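Long-range contact in pseudouridine synthase (PDB 2AUS), which probably isomerises uridine to pseudouridine in RNA as an archaeal Cbf5 enzyme of the TruB family: residues Val48-Lys53 / Lys209-Leu214. Sequence-based numbering, arbitrary orientation.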
loop_
_atom_site.group_PDB
_atom_site.type_symbol
_atom_site.label_atom_id
_atom_site.label_comp_id
_atom_site.label_asym_id
_atom_site.label_seq_id
_atom_site.Cartn_x
_atom_site.Cartn_y
_atom_site.Cartn_z
ATOM N N VAL A 48 -26.418 4.650 -0.081
ATOM C CA VAL A 48 -25.592 3.496 0.268
ATOM C C VAL A 48 -24.759 3.179 -0.963
ATOM O O VAL A 48 -25.276 3.174 -2.081
ATOM C CB VAL A 48 -26.440 2.251 0.609
ATOM C CG1 VAL A 48 -27.107 2.423 1.959
ATOM C CG2 VAL A 48 -27.502 2.039 -0.468
ATOM N N ILE A 49 -23.471 2.928 -0.763
ATOM C CA ILE A 49 -22.581 2.622 -1.876
ATOM C C ILE A 49 -22.330 1.130 -1.976
ATOM O O ILE A 49 -22.053 0.472 -0.972
ATOM C CB ILE A 49 -21.206 3.311 -1.703
ATOM C CG1 ILE A 49 -21.391 4.823 -1.594
ATOM C CG2 ILE A 49 -20.292 2.973 -2.882
ATOM C CD1 ILE A 49 -20.083 5.585 -1.386
ATOM N N ASN A 50 -22.453 0.583 -3.179
ATOM C CA ASN A 50 -22.167 -0.834 -3.386
ATOM C C ASN A 50 -20.704 -0.826 -3.827
ATOM O O ASN A 50 -20.385 -0.829 -5.016
ATOM C CB ASN A 50 -23.072 -1.411 -4.466
ATOM C CG ASN A 50 -22.824 -2.886 -4.707
ATOM O OD1 ASN A 50 -22.290 -3.592 -3.848
ATOM N ND2 ASN A 50 -23.219 -3.362 -5.878
ATOM N N LEU A 51 -19.816 -0.789 -2.841
ATOM C CA LEU A 51 -18.391 -0.713 -3.110
ATOM C C LEU A 51 -17.669 -2.042 -3.285
ATOM O O LEU A 51 -17.963 -3.019 -2.595
ATOM C CB LEU A 51 -17.712 0.066 -1.987
ATOM C CG LEU A 51 -16.272 0.468 -2.303
ATOM C CD1 LEU A 51 -16.274 1.813 -3.050
ATOM C CD2 LEU A 51 -15.474 0.571 -1.021
ATOM N N ASP A 52 -16.724 -2.066 -4.220
ATOM C CA ASP A 52 -15.907 -3.258 -4.456
ATOM C C ASP A 52 -14.668 -2.978 -3.628
ATOM O O ASP A 52 -13.784 -2.233 -4.057
ATOM C CB ASP A 52 -15.503 -3.385 -5.932
ATOM C CG ASP A 52 -14.806 -4.716 -6.245
ATOM O OD1 ASP A 52 -14.299 -5.377 -5.312
ATOM O OD2 ASP A 52 -14.760 -5.103 -7.433
ATOM N N LYS A 53 -14.621 -3.544 -2.428
ATOM C CA LYS A 53 -13.490 -3.329 -1.542
ATOM C C LYS A 53 -12.201 -3.885 -2.142
ATOM O O LYS A 53 -12.178 -4.998 -2.663
ATOM C CB LYS A 53 -13.743 -4.000 -0.189
ATOM C CG LYS A 53 -12.545 -3.973 0.752
ATOM C CD LYS A 53 -12.753 -4.876 1.953
ATOM C CE LYS A 53 -11.519 -4.895 2.847
ATOM N NZ LYS A 53 -10.298 -5.307 2.082
ATOM N N LYS A 209 -24.838 -6.879 -5.166
ATOM C CA LYS A 209 -24.105 -7.851 -5.954
ATOM C C LYS A 209 -23.284 -7.173 -7.043
ATOM O O LYS A 209 -23.362 -5.953 -7.233
ATOM C CB LYS A 209 -25.080 -8.843 -6.587
ATOM C CG LYS A 209 -26.065 -8.200 -7.539
ATOM C CD LYS A 209 -26.953 -9.233 -8.226
ATOM C CE LYS A 209 -27.868 -9.941 -7.239
ATOM N NZ LYS A 209 -28.844 -10.850 -7.922
ATOM N N GLU A 210 -22.492 -7.972 -7.750
ATOM C CA GLU A 210 -21.653 -7.470 -8.830
ATOM C C GLU A 210 -22.482 -7.156 -10.062
ATOM O O GLU A 210 -22.649 -7.994 -10.950
ATOM C CB GLU A 210 -20.579 -8.497 -9.190
ATOM C CG GLU A 210 -19.497 -8.653 -8.143
ATOM C CD GLU A 210 -18.381 -9.555 -8.617
ATOM O OE1 GLU A 210 -18.588 -10.785 -8.680
ATOM O OE2 GLU A 210 -17.298 -9.035 -8.939
ATOM N N ASP A 211 -23.009 -5.943 -10.102
ATOM C CA ASP A 211 -23.810 -5.492 -11.225
ATOM C C ASP A 211 -23.373 -4.069 -11.548
ATOM O O ASP A 211 -22.326 -3.624 -11.073
ATOM C CB ASP A 211 -25.295 -5.556 -10.875
ATOM C CG ASP A 211 -25.652 -4.721 -9.657
ATOM O OD1 ASP A 211 -26.767 -4.916 -9.129
ATOM O OD2 ASP A 211 -24.833 -3.874 -9.232
ATOM N N GLU A 212 -24.160 -3.347 -12.338
ATOM C CA GLU A 212 -23.758 -1.996 -12.706
ATOM C C GLU A 212 -23.548 -1.060 -11.524
ATOM O O GLU A 212 -22.844 -0.060 -11.653
ATOM C CB GLU A 212 -24.763 -1.373 -13.688
ATOM C CG GLU A 212 -26.111 -0.977 -13.104
ATOM C CD GLU A 212 -26.926 -2.167 -12.630
ATOM O OE1 GLU A 212 -26.893 -3.220 -13.307
ATOM O OE2 GLU A 212 -27.611 -2.041 -11.589
ATOM N N THR A 213 -24.128 -1.377 -10.369
ATOM C CA THR A 213 -23.980 -0.499 -9.206
ATOM C C THR A 213 -22.693 -0.693 -8.413
ATOM O O THR A 213 -22.396 0.100 -7.517
ATOM C CB THR A 213 -25.161 -0.635 -8.230
ATOM O OG1 THR A 213 -25.099 -1.905 -7.571
ATOM C CG2 THR A 213 -26.484 -0.511 -8.979
ATOM N N LEU A 214 -21.933 -1.737 -8.727
ATOM C CA LEU A 214 -20.683 -1.980 -8.014
ATOM C C LEU A 214 -19.661 -0.955 -8.474
ATOM O O LEU A 214 -19.345 -0.885 -9.659
ATOM C CB LEU A 214 -20.153 -3.386 -8.303
ATOM C CG LEU A 214 -18.871 -3.754 -7.543
ATOM C CD1 LEU A 214 -19.184 -3.903 -6.057
ATOM C CD2 LEU A 214 -18.286 -5.053 -8.096
HETATM O O HOH W 1 -23.119 1.809 -5.631
#
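Asn-50 reaches from its strand into the loop 209-214, and its CB lies over the carbonyl oxygen of Thr-213. CG is anti to the backbone N (chi1 -179°), which carries the amide across the gap. Both N-H groups of the amide are used. Asn-50 ND2 donates to Thr-213 OG1 at 2.9 Å and, also at 2.9 Å, to Lys-209 O. Both acceptors lie close to the amide plane, and this pair of bonds fixes the rotation of the group. Lys-209 O, however, is met from above its carbonyl plane.

Thr-213 OG1 passes the link on. It donates to the syn lone pair of Asp-211 OD2 at 2.6 Å. The same oxygen accepts from Thr-213 N, closing an Asx turn within the type I turn from Asp-211 to Leu-214. An alanine at Asn-50 would remove both amide bonds and would probably loosen the hold of the strand on the loop 209-214.

Leu-214 covers the next part of the strand, crossing Asn-50 and Asp-52 obliquely. Its CD1 packs against Asp-52 CB at 3.7 Å, while CD2 lies above the carboxylate plane, 3.6 Å from Asp-52 OD2. Its CA makes a CA-H...O contact with Asn-50 O at 3.2 Å. A water bridges Asn-50 N and Thr-213 O. The carboxylate of Asp-52 has its main partner elsewhere, in a salt bridge to Arg-201, which Glu-210 shares.

The contact joins two distant parts of the chain at a mixed sheet in the pseudouridine synthase fold. Strand 47-53 pairs antiparallel with strand 88-93, and its Ile-49 and Leu-51 side chains meet helix 59-69. The loop 209-214 leads from strand 208-209, at the edge of the six-stranded sheet, into strand 214-215, which runs parallel to strand 47-53.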